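Local coordinates for isoaspartyl dipeptidase (Fervidobacterium islandicum, PDB 7CDH) that hydrolyses isoaspartyl (beta-aspartyl) dipeptides as a zinc-dependent M38 metallopeptidase, a protein-repair activity of a thermophilic, keratin-degrading bacterium, at the interface of chains A and B. Residues are numbered along the deposited sequence; one frame, centred on the assembly and turned at random. Chains: chain A/B, Isoaspartyl dipeptidase.

The interface of chains A and B. Residues chain A 160-162, 164-166, 199, 201; chain B 173, 177, 212-215.
B:Glu214 illustrates how one carboxylate, inserted among the loops of a neighbouring subunit, can organise a patch of an oligomer contact. Its chain bends at chi2 (79°), with CG beside A:Gly199 and the carboxylate against the backbone of A:Ser160 and A:Asp161. B:Glu214 OE2 forms a salt bridge with A:Arg201 NH2 at 2.7 Å; the oxygen lies in the guanidinium plane, whereas the nitrogen approaches from above the carboxylate plane. B:Glu214 OE1 accepts a nearly straight hydrogen bond from the side-chain amide NE2 of A:Gln166 (2.9 Å), almost along the C-O axis, with amide and carboxylate nearly coplanar. Water 1, 3.0 Å from B:Glu214 OE1, links it to A:Ser164 OG. An alanine in place of B:Glu214 would probably cost A:Arg201 its salt bridge and A:Gln166 its hydrogen bond to this carboxylate, loosening the patch.

Farther out, A:Ser164 OG accepts a hydrogen bond from the backbone N of A:Gln166 (3.0 Å), which is likely to steady the loop from which the glutamine extends. A:Gln166 CG rests on B:Ile215 CD1 (3.8 Å), and B:Thr213 crosses the glutamine obliquely. B:Lys212 O sits over the centre of one face of the A:Arg201 guanidinium, where it may further stabilise the positive charge.

Chain A contributes loops following strands 151-159 and 191-196; chain B offers helix 169-186, through B:Leu173 and B:Ala177, and the segment just after helix 204-212. The coordinates alone do not establish whether the eight-chain deposited assembly is biological.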
# COMPACT_ATOMS: atom_id res chain seq x y z
N SER A 160 12.88 16.02 24.63
CA SER A 160 12.80 16.72 25.93
C SER A 160 11.92 17.94 25.75
O SER A 160 12.34 19.04 26.13
CB SER A 160 14.18 17.04 26.44
OG SER A 160 14.99 15.85 26.52
N ASP A 161 10.72 17.75 25.20
CA ASP A 161 9.79 18.85 24.82
C ASP A 161 8.35 18.33 24.83
O ASP A 161 8.12 17.19 24.42
CB ASP A 161 10.09 19.41 23.43
CG ASP A 161 9.41 20.74 23.18
OD1 ASP A 161 8.24 20.73 22.74
OD2 ASP A 161 10.05 21.76 23.47
N HIS A 162 7.42 19.17 25.25
CA HIS A 162 5.98 18.85 25.36
C HIS A 162 5.35 18.70 23.96
O HIS A 162 4.30 18.10 23.89
CB HIS A 162 5.30 19.86 26.30
CG HIS A 162 5.25 21.25 25.77
ND1 HIS A 162 6.20 22.20 26.08
CD2 HIS A 162 4.36 21.88 25.00
CE1 HIS A 162 5.90 23.34 25.52
NE2 HIS A 162 4.78 23.17 24.85
N SER A 164 7.02 17.06 21.46
CA SER A 164 7.73 15.91 20.87
C SER A 164 6.71 14.78 20.61
O SER A 164 5.58 14.85 21.13
CB SER A 164 8.86 15.45 21.74
OG SER A 164 8.39 14.55 22.72
N SER A 165 7.08 13.77 19.85
CA SER A 165 6.22 12.58 19.70
C SER A 165 6.70 11.52 20.68
O SER A 165 6.38 10.37 20.50
CB SER A 165 6.24 12.12 18.31
OG SER A 165 7.50 11.59 17.96
N GLN A 166 7.45 11.94 21.70
CA GLN A 166 8.00 11.06 22.76
C GLN A 166 8.78 9.91 22.11
O GLN A 166 8.51 8.75 22.34
CB GLN A 166 6.89 10.60 23.71
CG GLN A 166 6.16 11.73 24.43
CD GLN A 166 7.05 12.56 25.34
OE1 GLN A 166 8.00 12.05 25.95
NE2 GLN A 166 6.76 13.86 25.43
N GLY A 199 12.58 19.98 28.98
CA GLY A 199 12.43 18.75 29.77
C GLY A 199 13.72 18.37 30.48
O GLY A 199 14.82 18.64 29.96
N ARG A 201 15.32 15.66 30.92
CA ARG A 201 16.24 14.74 30.20
C ARG A 201 17.23 15.51 29.32
O ARG A 201 18.27 14.95 29.01
CB ARG A 201 15.42 13.73 29.40
CG ARG A 201 14.74 12.66 30.24
CD ARG A 201 13.78 11.78 29.45
NE ARG A 201 12.63 12.54 28.97
CZ ARG A 201 11.59 12.05 28.28
NH1 ARG A 201 11.54 10.76 28.01
NH2 ARG A 201 10.60 12.85 27.89
N LEU B 173 2.20 6.59 24.78
CA LEU B 173 2.88 7.91 24.73
C LEU B 173 2.81 8.48 23.31
O LEU B 173 2.55 9.71 23.18
CB LEU B 173 4.35 7.79 25.17
CG LEU B 173 4.60 7.73 26.67
CD1 LEU B 173 6.07 7.47 26.95
CD2 LEU B 173 4.13 9.01 27.35
N ALA B 177 0.98 11.95 22.63
CA ALA B 177 1.76 13.05 22.00
C ALA B 177 1.13 13.47 20.66
O ALA B 177 1.10 14.67 20.38
CB ALA B 177 3.20 12.67 21.81
N LYS B 212 7.26 11.01 33.91
CA LYS B 212 8.44 10.66 33.07
C LYS B 212 8.52 11.53 31.81
O LYS B 212 9.51 11.40 31.10
CB LYS B 212 8.38 9.19 32.66
CG LYS B 212 8.33 8.18 33.80
CD LYS B 212 7.91 6.81 33.29
CE LYS B 212 8.44 5.64 34.10
NZ LYS B 212 8.45 4.40 33.29
N THR B 213 7.52 12.36 31.53
CA THR B 213 7.52 13.21 30.31
C THR B 213 6.98 14.59 30.64
O THR B 213 6.43 14.78 31.73
CB THR B 213 6.73 12.59 29.14
OG1 THR B 213 5.37 12.99 29.26
CG2 THR B 213 6.81 11.08 29.06
N GLU B 214 7.03 15.46 29.64
CA GLU B 214 6.67 16.90 29.69
C GLU B 214 5.17 17.07 29.37
O GLU B 214 4.76 18.23 29.12
CB GLU B 214 7.52 17.66 28.66
CG GLU B 214 9.01 17.26 28.60
CD GLU B 214 9.39 15.98 27.84
OE1 GLU B 214 8.55 15.44 27.05
OE2 GLU B 214 10.52 15.51 28.06
N ILE B 215 4.40 15.97 29.29
CA ILE B 215 3.01 16.00 28.77
C ILE B 215 2.08 16.43 29.91
O ILE B 215 2.09 15.86 31.00
CB ILE B 215 2.58 14.67 28.13
CG1 ILE B 215 3.23 14.50 26.76
CG2 ILE B 215 1.07 14.62 28.04
CD1 ILE B 215 3.14 13.12 26.18
O HOH W 1 10.05 14.53 24.66